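Secreted protein (Streptomyces lividans TK24, PDB 5LXZ) probably acts as a secreted copper-radical oxidase of the AA5 (galactose oxidase-like) family, oxidising small alcohols or aldehydes. Local coordinates at residues K123-P128 with Q196-A201; G269-G274 with Y318-V323; I309-A314 with N335-V340; L92-T97 with P249-L254. The protein carries 1 engineered substitution. One frame throughout, in Å; residues are numbered along the deposited sequence.

Interaction 1: K123-P128 with Q196-A201; sequences KPITLP and QGLSGA
Beside the touching side chains of I125 and L198, K123 NZ forms a salt bridge with D202 OD1, one residue past segment 196-201. No hydrogen bond or salt bridge crosses between the two segments themselves.

The contact itself is made of methyl groups. I125 and L198 reach toward each other tip to tip. I125 CD1 lies 4.1 Å from L198 CD2. The I125 chain is extended: CG1 is anti to the backbone N (chi1 -177°), and chi2 is close to trans as well. This extends CD1 toward the facing loop. L127 joins from further along the strand, with L127 CD2 at 4.4 Å from L198 CD2. L127 CD2 is also 4.1 Å from I125 CD1, so the three methyls form a nearly even triangle. The backbones stay well apart, with 9.7 Å between L127 CA and L198 CA.

Strand 125-127 pairs with strand 148-150 through backbone bonds of I125 with V150 and L127 with V148. I125 and L198 both rest on T206 of strand 206-210, and L127 packs on F133 and V116. The contact belongs to the GlxA beta-barrel domain. It joins the short two-stranded sheet to the loop before helix 200-205, far out on the molecule.

Three branched aliphatic chains meeting at these distances attract by dispersion and by excluding water. With no polar bond across the segments, the methyls alone give the contact little directional preference.

Interaction 2: G269-G274 with Y318-V323; sequences GQLVPG and YGPDDV
L271 supplies both methyls of the apolar contact and sets them against three consecutive residues, Y318, G319 and P320. Its CG is anti to the backbone N (chi1 -166°), and the fork of the side chain opens onto the other loop. L271 CD2 lies 3.7 Å from G319 CA. This close approach is possible because G319 has no side chain there. L271 CD1 takes the other side of the fork, 4.1 Å from Y318 CB. L271 comes in at a slant to the Y318 side chain. The tyrosine touches only through its CB, because its ring swings away from L271, with CG anti to the carbonyl carbon. A looser contact, 4.4 Å from L271 CD2 to P320 CD, continues the apolar patch.

The polar groups take no part across the contact. They shape each loop separately. G319 N is bonded to Q211 OE1, and P320 O accepts from R325 NE. In the other loop, P273 is the centre of an inverse gamma turn, closed by a weak bond of 2.8 Å from G274 N to V272 O. V272 is also tied by its backbone to G264, and G274 to R293.

Both segments are loops of Kelch repeats. Segment 269-274 connects strands 259-262 and 277-280. Segment 318-323 connects strands 309-311 and 328-330. The contact therefore joins equivalent loops of successive propeller blades. Q294, between the two blades, touches both L271 and P320. Q270 packs on V115 and H117 of strand 111-118 in the barrel domain, and the Y318 side chain comes within about 8 Å of a copper ion.

Interaction 3: I309-A314 with N335-V340; sequences IFYSGA and NKFTKV
Y311 and F337 touch although their strands are not neighbours: strand 328-330 runs between them. A second contact, F310 with V340, also spans that strand, from the opposite face of the sheet.

F337 CZ approaches the edge of the Y311 ring, near its plane, and lies 4.1 Å from Y311 CD2. The two side chains cross obliquely. Both carry CG anti to the backbone N (chi1 171° for Y311, -169° for F337), which sends the rings out from their strands. Y311 is held from other directions too. G313 N lies 3.5 Å above its ring plane, over the centre. Y311 OH is bonded to G324 O, and F295 meets the ring edge-to-face. On the other face, V340 CG2 sits at the edge of the F310 ring, 4.2 Å from F310 CE1. Both F310 and V340 pack on F395 of strand 395-397.

After the strand the chain makes an ST turn, with A314 N bonded to S312 OG at 3.2 Å. S312 OG also bonds T354 OG1. The arrangement is that of one four-stranded antiparallel blade of a Kelch beta-propeller, with side chains meeting across the blade on both faces.

Interaction 4: L92-T97 with P249-L254; sequences LIAGGT and PTLTTL. With EDO (1,2-ethanediol), chain P.
L92, A94 and L251 make the tight part of this buried contact, centred on one methyl. L251 CD2 lies 3.8 Å from L92 CD2, and L92 CG is equally near. A94 CB is 4.0 Å from the same L251 CD2. L92 and L251 cross at about a right angle, so the L251 methyl meets the forked end of L92 from the side. The L251 chi1 of -90° is turned well past the usual value near -60°, and this swing places CD2 between L92 and A94. Next to it, P249 puts its ring against the other backbone: P249 CG is 3.7 Å from A94 O. G95 follows, and because it has no side chain the proline ring fits against a bare backbone.

No hydrogen bond joins the two segments. They belong to separate antiparallel sheets, and 250-253 is the first strand of its four-stranded Kelch blade. The contact is the apolar seam between successive blades of the propeller. L92 and L251 share a further neighbour, I259, on the second strand of that blade. P249 directly follows Y248, a copper ligand.

The polar edge of strand 250-253 contrasts with this seam. Here a small solvent-type molecule rather than protein meets the backbone: a 1,2-ethanediol, probably from the crystallisation liquor. L251 N donates to its O2 at 2.9 Å, nearly straight at 164°. The diol is also bonded to H83 N, so it bridges the edges of two blades. T250 flanks it through CB and CG2, at van der Waals distance, while T250 OG1 bonds P299 O.

How the interactions relate
Interactions 3 and 4 are buried in the propeller, interaction 2 is partly buried, and interaction 1 lies far out in the barrel domain, about 39 to 40 Å between centres from 3 and 4. None has a hydrogen bond between its segments. Interaction 1 rests on aliphatic tips and interaction 3 mainly on rings. Interaction 2 sets a leucine on a loop backbone, and interaction 4 mixes leucine, alanine and proline. Segment 318-323 of interaction 2 lies in the same Kelch repeat as both segments of interaction 3, and the segments of the two alternate along the chain. Interactions 3 and 4 touch directly, I309 CD1 lying 4.0 Å from L254 CD2, which links successive blades.

Interaction 1: K123-P128 with Q196-A201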
# COMPACT_ATOMS: atom_id res chain seq x y z
N LYS A 123 16.73 38.71 -4.11
CA LYS A 123 15.68 39.12 -5.02
C LYS A 123 14.80 37.94 -5.40
O LYS A 123 15.24 36.78 -5.37
CB LYS A 123 16.25 39.81 -6.27
CG LYS A 123 17.21 39.00 -7.11
CD LYS A 123 17.74 39.79 -8.30
CE LYS A 123 18.69 38.95 -9.15
NZ LYS A 123 17.98 37.99 -10.05
N PRO A 124 13.54 38.24 -5.74
CA PRO A 124 12.66 37.26 -6.34
C PRO A 124 13.01 37.17 -7.79
O PRO A 124 13.79 37.96 -8.30
CB PRO A 124 11.28 37.88 -6.17
CG PRO A 124 11.55 39.36 -6.34
CD PRO A 124 12.87 39.56 -5.64
N ILE A 125 12.44 36.20 -8.48
CA ILE A 125 12.61 36.13 -9.90
C ILE A 125 11.26 35.80 -10.52
O ILE A 125 10.51 34.96 -10.00
CB ILE A 125 13.73 35.12 -10.30
CG1 ILE A 125 13.96 35.12 -11.80
CG2 ILE A 125 13.42 33.71 -9.74
CD1 ILE A 125 15.20 34.37 -12.26
N THR A 126 10.96 36.47 -11.62
CA THR A 126 9.75 36.21 -12.36
C THR A 126 10.14 35.52 -13.64
O THR A 126 10.97 36.01 -14.41
CB THR A 126 8.91 37.51 -12.58
OG1 THR A 126 8.41 37.93 -11.31
CG2 THR A 126 7.73 37.22 -13.50
N LEU A 127 9.53 34.36 -13.89
CA LEU A 127 9.72 33.69 -15.13
C LEU A 127 8.46 33.92 -15.95
O LEU A 127 7.37 33.53 -15.53
CB LEU A 127 9.93 32.19 -14.89
CG LEU A 127 11.07 31.87 -13.94
CD1 LEU A 127 11.10 30.37 -13.66
CD2 LEU A 127 12.42 32.32 -14.48
N PRO A 128 8.60 34.54 -17.14
CA PRO A 128 7.41 34.75 -17.95
C PRO A 128 6.71 33.51 -18.44
O PRO A 128 7.30 32.41 -18.54
CB PRO A 128 7.95 35.51 -19.19
CG PRO A 128 9.41 35.19 -19.24
CD PRO A 128 9.85 34.93 -17.83
N GLN A 196 15.46 27.34 -19.09
CA GLN A 196 16.13 27.84 -20.29
C GLN A 196 16.14 29.37 -20.33
O GLN A 196 15.17 30.01 -19.97
CB GLN A 196 15.47 27.32 -21.55
CG GLN A 196 15.55 25.82 -21.71
CD GLN A 196 15.17 25.35 -23.10
OE1 GLN A 196 15.14 26.14 -24.08
NE2 GLN A 196 14.87 24.08 -23.20
N GLY A 197 17.27 29.93 -20.76
CA GLY A 197 17.38 31.38 -20.95
C GLY A 197 17.97 32.16 -19.80
O GLY A 197 18.24 33.32 -19.97
N LEU A 198 18.18 31.53 -18.65
CA LEU A 198 18.93 32.15 -17.57
C LEU A 198 20.44 31.87 -17.73
O LEU A 198 20.85 30.87 -18.32
CB LEU A 198 18.45 31.59 -16.23
CG LEU A 198 16.96 31.68 -15.90
CD1 LEU A 198 16.73 31.14 -14.50
CD2 LEU A 198 16.45 33.12 -15.97
N SER A 199 21.26 32.75 -17.15
CA SER A 199 22.71 32.55 -17.15
C SER A 199 23.27 33.02 -15.83
O SER A 199 22.54 33.59 -15.01
CB SER A 199 23.39 33.30 -18.32
OG SER A 199 22.89 34.62 -18.43
N GLY A 200 24.54 32.72 -15.62
CA GLY A 200 25.26 33.23 -14.46
C GLY A 200 24.58 32.86 -13.17
O GLY A 200 24.14 31.71 -13.00
N ALA A 201 24.49 33.81 -12.23
CA ALA A 201 23.92 33.52 -10.91
C ALA A 201 22.45 33.06 -10.99
O ALA A 201 22.06 32.17 -10.26
CB ALA A 201 24.04 34.72 -9.97

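Interaction 2: G269-G274 with Y318-V323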
# COMPACT_ATOMS: atom_id res chain seq x y z
N GLY A 269 3.02 19.03 -2.42
CA GLY A 269 3.16 17.99 -3.41
C GLY A 269 4.56 17.54 -3.77
O GLY A 269 4.70 16.81 -4.73
N GLN A 270 5.55 17.95 -2.98
CA GLN A 270 6.96 17.54 -3.15
C GLN A 270 7.15 16.21 -2.38
O GLN A 270 6.60 16.06 -1.33
CB GLN A 270 7.92 18.57 -2.52
CG GLN A 270 7.71 20.06 -2.82
CD GLN A 270 8.65 21.01 -2.03
OE1 GLN A 270 9.61 21.55 -2.60
NE2 GLN A 270 8.36 21.25 -0.74
N LEU A 271 7.99 15.31 -2.86
CA LEU A 271 8.36 14.10 -2.07
C LEU A 271 9.04 14.52 -0.78
O LEU A 271 9.89 15.41 -0.77
CB LEU A 271 9.28 13.17 -2.84
CG LEU A 271 9.43 11.77 -2.21
CD1 LEU A 271 8.26 10.85 -2.51
CD2 LEU A 271 10.69 11.13 -2.71
N VAL A 272 8.63 13.92 0.34
CA VAL A 272 9.34 14.15 1.60
C VAL A 272 10.74 13.58 1.36
O VAL A 272 10.90 12.43 0.94
CB VAL A 272 8.62 13.47 2.74
CG1 VAL A 272 9.47 13.57 4.01
CG2 VAL A 272 7.27 14.11 2.97
N PRO A 273 11.79 14.39 1.61
CA PRO A 273 13.14 14.00 1.18
C PRO A 273 13.86 13.10 2.18
O PRO A 273 14.93 13.45 2.72
CB PRO A 273 13.84 15.37 1.03
CG PRO A 273 13.21 16.19 2.09
CD PRO A 273 11.75 15.78 2.10
N GLY A 274 13.27 11.93 2.44
CA GLY A 274 13.90 10.98 3.32
C GLY A 274 13.89 11.32 4.80
O GLY A 274 14.64 10.70 5.55
N TYR A 318 6.32 8.31 -7.40
CA TYR A 318 6.83 9.62 -7.00
C TYR A 318 8.29 9.57 -6.60
O TYR A 318 8.84 8.51 -6.28
CB TYR A 318 5.98 10.32 -5.93
CG TYR A 318 4.59 10.61 -6.40
CD1 TYR A 318 4.33 11.72 -7.19
CD2 TYR A 318 3.52 9.79 -6.06
CE1 TYR A 318 3.06 11.99 -7.65
CE2 TYR A 318 2.23 10.07 -6.49
CZ TYR A 318 2.03 11.17 -7.32
OH TYR A 318 0.74 11.46 -7.79
N GLY A 319 8.92 10.72 -6.60
CA GLY A 319 10.34 10.82 -6.41
C GLY A 319 11.13 10.41 -7.61
O GLY A 319 10.58 9.97 -8.64
N PRO A 320 12.43 10.49 -7.49
CA PRO A 320 13.30 10.21 -8.65
C PRO A 320 13.39 8.73 -8.97
O PRO A 320 13.06 7.87 -8.12
CB PRO A 320 14.63 10.73 -8.20
CG PRO A 320 14.59 10.67 -6.75
CD PRO A 320 13.18 10.91 -6.31
N ASP A 321 13.90 8.42 -10.15
CA ASP A 321 14.03 7.03 -10.57
C ASP A 321 15.30 6.37 -10.10
O ASP A 321 15.51 5.19 -10.40
CB ASP A 321 13.89 6.90 -12.09
CG ASP A 321 14.96 7.59 -12.84
OD1 ASP A 321 15.97 8.09 -12.27
OD2 ASP A 321 14.73 7.72 -14.08
N ASP A 322 16.12 7.06 -9.35
CA ASP A 322 17.48 6.58 -9.04
C ASP A 322 17.87 6.69 -7.57
O ASP A 322 19.04 6.60 -7.22
CB ASP A 322 18.48 7.30 -9.93
CG ASP A 322 18.61 8.78 -9.63
OD1 ASP A 322 17.82 9.41 -8.89
OD2 ASP A 322 19.56 9.37 -10.20
N VAL A 323 16.86 6.88 -6.72
CA VAL A 323 17.06 6.88 -5.30
C VAL A 323 15.92 6.03 -4.76
O VAL A 323 14.75 6.32 -5.00
CB VAL A 323 16.94 8.29 -4.68
CG1 VAL A 323 17.11 8.22 -3.18
CG2 VAL A 323 17.97 9.22 -5.33

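Interaction 3: I309-A314 with N335-V340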
# COMPACT_ATOMS: atom_id res chain seq x y z
N ILE A 309 14.79 -3.88 8.20
CA ILE A 309 13.62 -3.70 7.36
C ILE A 309 13.95 -4.13 5.94
O ILE A 309 14.94 -3.66 5.36
CB ILE A 309 13.17 -2.24 7.38
CG1 ILE A 309 12.50 -1.87 8.69
CG2 ILE A 309 12.20 -1.91 6.21
CD1 ILE A 309 11.12 -2.48 8.96
N PHE A 310 13.11 -5.02 5.38
CA PHE A 310 13.23 -5.37 4.02
C PHE A 310 12.36 -4.49 3.16
O PHE A 310 11.17 -4.38 3.41
CB PHE A 310 12.83 -6.83 3.80
CG PHE A 310 12.98 -7.30 2.37
CD1 PHE A 310 14.21 -7.19 1.74
CD2 PHE A 310 11.91 -7.75 1.66
CE1 PHE A 310 14.37 -7.63 0.44
CE2 PHE A 310 12.07 -8.19 0.33
CZ PHE A 310 13.29 -8.12 -0.25
N TYR A 311 13.01 -3.84 2.20
CA TYR A 311 12.30 -3.07 1.15
C TYR A 311 12.28 -3.93 -0.06
O TYR A 311 13.33 -4.22 -0.64
CB TYR A 311 13.03 -1.77 0.89
CG TYR A 311 12.53 -0.99 -0.30
CD1 TYR A 311 11.17 -0.68 -0.45
CD2 TYR A 311 13.40 -0.50 -1.25
CE1 TYR A 311 10.71 0.07 -1.53
CE2 TYR A 311 12.96 0.29 -2.27
CZ TYR A 311 11.61 0.57 -2.42
OH TYR A 311 11.11 1.37 -3.41
N SER A 312 11.08 -4.27 -0.53
CA SER A 312 10.95 -5.20 -1.64
C SER A 312 11.16 -4.49 -2.97
O SER A 312 11.30 -5.18 -3.98
CB SER A 312 9.58 -5.86 -1.65
OG SER A 312 8.59 -4.93 -2.07
N GLY A 313 11.15 -3.18 -2.99
CA GLY A 313 11.16 -2.39 -4.21
C GLY A 313 9.78 -1.96 -4.68
O GLY A 313 9.67 -1.00 -5.45
N ALA A 314 8.73 -2.62 -4.21
CA ALA A 314 7.36 -2.25 -4.61
C ALA A 314 6.99 -0.93 -3.99
O ALA A 314 7.38 -0.65 -2.83
CB ALA A 314 6.36 -3.32 -4.19
N ASN A 335 21.13 3.24 9.71
CA ASN A 335 20.75 3.76 8.39
C ASN A 335 21.35 3.03 7.21
O ASN A 335 21.06 3.42 6.08
CB ASN A 335 20.92 5.27 8.25
CG ASN A 335 19.97 5.84 7.25
OD1 ASN A 335 18.78 5.50 7.22
ND2 ASN A 335 20.47 6.71 6.40
N LYS A 336 22.16 2.01 7.46
CA LYS A 336 22.82 1.27 6.38
C LYS A 336 21.78 0.58 5.52
O LYS A 336 20.79 0.04 6.02
CB LYS A 336 23.78 0.24 6.95
CG LYS A 336 24.65 -0.40 5.87
CD LYS A 336 25.72 -1.26 6.50
CE LYS A 336 26.47 -2.04 5.43
NZ LYS A 336 27.42 -2.98 6.09
N PHE A 337 22.01 0.65 4.21
CA PHE A 337 21.14 0.00 3.25
C PHE A 337 21.99 -0.90 2.38
O PHE A 337 22.98 -0.44 1.78
CB PHE A 337 20.41 1.02 2.41
CG PHE A 337 19.29 0.42 1.58
CD1 PHE A 337 18.03 0.31 2.13
CD2 PHE A 337 19.50 -0.02 0.30
CE1 PHE A 337 17.00 -0.24 1.40
CE2 PHE A 337 18.48 -0.57 -0.43
CZ PHE A 337 17.23 -0.69 0.12
N THR A 338 21.62 -2.16 2.30
CA THR A 338 22.35 -3.14 1.50
C THR A 338 21.40 -3.66 0.41
O THR A 338 20.39 -4.28 0.71
CB THR A 338 22.84 -4.28 2.37
OG1 THR A 338 23.63 -3.79 3.46
CG2 THR A 338 23.75 -5.22 1.55
N LYS A 339 21.74 -3.38 -0.86
CA LYS A 339 20.87 -3.77 -1.98
C LYS A 339 20.83 -5.26 -2.13
O LYS A 339 21.83 -5.95 -1.88
CB LYS A 339 21.39 -3.09 -3.24
CG LYS A 339 21.19 -1.59 -3.14
CD LYS A 339 21.82 -0.87 -4.33
CE LYS A 339 21.48 0.61 -4.34
NZ LYS A 339 22.32 1.37 -3.40
N VAL A 340 19.68 -5.76 -2.54
CA VAL A 340 19.43 -7.16 -2.82
C VAL A 340 19.30 -7.28 -4.34
O VAL A 340 18.40 -6.69 -4.93
CB VAL A 340 18.19 -7.72 -2.08
CG1 VAL A 340 17.84 -9.13 -2.51
CG2 VAL A 340 18.45 -7.73 -0.56

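Interaction 4: L92-T97 with P249-L254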
# COMPACT_ATOMS: atom_id res chain seq x y z
N LEU A 92 -3.16 2.47 13.83
CA LEU A 92 -2.57 3.79 13.70
C LEU A 92 -2.78 4.18 12.24
O LEU A 92 -2.45 3.40 11.36
CB LEU A 92 -1.09 3.82 14.00
CG LEU A 92 -0.39 5.16 13.86
CD1 LEU A 92 -0.90 6.20 14.86
CD2 LEU A 92 1.10 4.96 14.06
N ILE A 93 -3.33 5.36 12.00
CA ILE A 93 -3.58 5.82 10.63
C ILE A 93 -3.05 7.27 10.53
O ILE A 93 -3.37 8.08 11.39
CB ILE A 93 -5.06 5.56 10.24
CG1 ILE A 93 -5.31 5.95 8.78
CG2 ILE A 93 -5.99 6.28 11.17
CD1 ILE A 93 -6.59 5.35 8.24
N ALA A 94 -2.19 7.58 9.58
CA ALA A 94 -1.50 8.86 9.56
C ALA A 94 -1.32 9.33 8.16
O ALA A 94 -1.11 8.54 7.24
CB ALA A 94 -0.19 8.77 10.27
N GLY A 95 -1.30 10.64 8.04
CA GLY A 95 -1.20 11.28 6.78
C GLY A 95 -2.54 11.55 6.14
O GLY A 95 -3.57 11.66 6.82
N GLY A 96 -2.51 11.66 4.83
CA GLY A 96 -3.71 11.97 4.05
C GLY A 96 -3.48 13.11 3.12
O GLY A 96 -2.37 13.46 2.80
N THR A 97 -4.59 13.69 2.65
CA THR A 97 -4.48 14.71 1.65
C THR A 97 -5.34 15.93 2.00
O THR A 97 -6.34 15.81 2.74
CB THR A 97 -4.84 14.15 0.25
OG1 THR A 97 -4.54 15.11 -0.76
CG2 THR A 97 -6.32 13.74 0.15
N PRO A 249 2.28 7.79 2.85
CA PRO A 249 3.39 7.22 3.60
C PRO A 249 3.18 5.70 3.87
O PRO A 249 2.04 5.21 3.92
CB PRO A 249 3.33 7.99 4.90
CG PRO A 249 1.88 8.10 5.14
CD PRO A 249 1.27 8.34 3.77
N THR A 250 4.30 4.99 4.07
CA THR A 250 4.20 3.68 4.71
C THR A 250 4.43 3.82 6.18
O THR A 250 5.36 4.50 6.60
CB THR A 250 5.21 2.70 4.11
OG1 THR A 250 4.69 2.31 2.83
CG2 THR A 250 5.40 1.44 4.92
N LEU A 251 3.57 3.15 6.96
CA LEU A 251 3.77 2.96 8.39
C LEU A 251 4.09 1.50 8.63
O LEU A 251 3.33 0.64 8.17
CB LEU A 251 2.49 3.32 9.13
CG LEU A 251 2.36 4.78 9.58
CD1 LEU A 251 2.50 5.78 8.51
CD2 LEU A 251 1.01 4.93 10.31
N THR A 252 5.17 1.21 9.30
CA THR A 252 5.58 -0.18 9.50
C THR A 252 6.17 -0.37 10.89
O THR A 252 6.87 0.49 11.40
CB THR A 252 6.54 -0.62 8.36
OG1 THR A 252 6.62 -2.05 8.33
CG2 THR A 252 7.87 -0.01 8.43
N THR A 253 5.85 -1.48 11.52
CA THR A 253 6.31 -1.74 12.90
C THR A 253 7.76 -2.17 12.96
O THR A 253 8.19 -3.03 12.17
CB THR A 253 5.47 -2.87 13.46
OG1 THR A 253 4.09 -2.47 13.41
CG2 THR A 253 5.88 -3.20 14.88
N LEU A 254 8.49 -1.57 13.87
CA LEU A 254 9.89 -1.92 14.11
C LEU A 254 10.02 -2.99 15.22
O LEU A 254 9.05 -3.38 15.85
CB LEU A 254 10.67 -0.65 14.48
CG LEU A 254 10.69 0.45 13.41
CD1 LEU A 254 11.44 1.67 13.95
CD2 LEU A 254 11.35 -0.02 12.13
C1 EDO P . 0.54 1.63 3.84
O1 EDO P . -0.70 1.77 4.56
C2 EDO P . 1.53 0.93 4.70
O2 EDO P . 1.37 1.57 5.97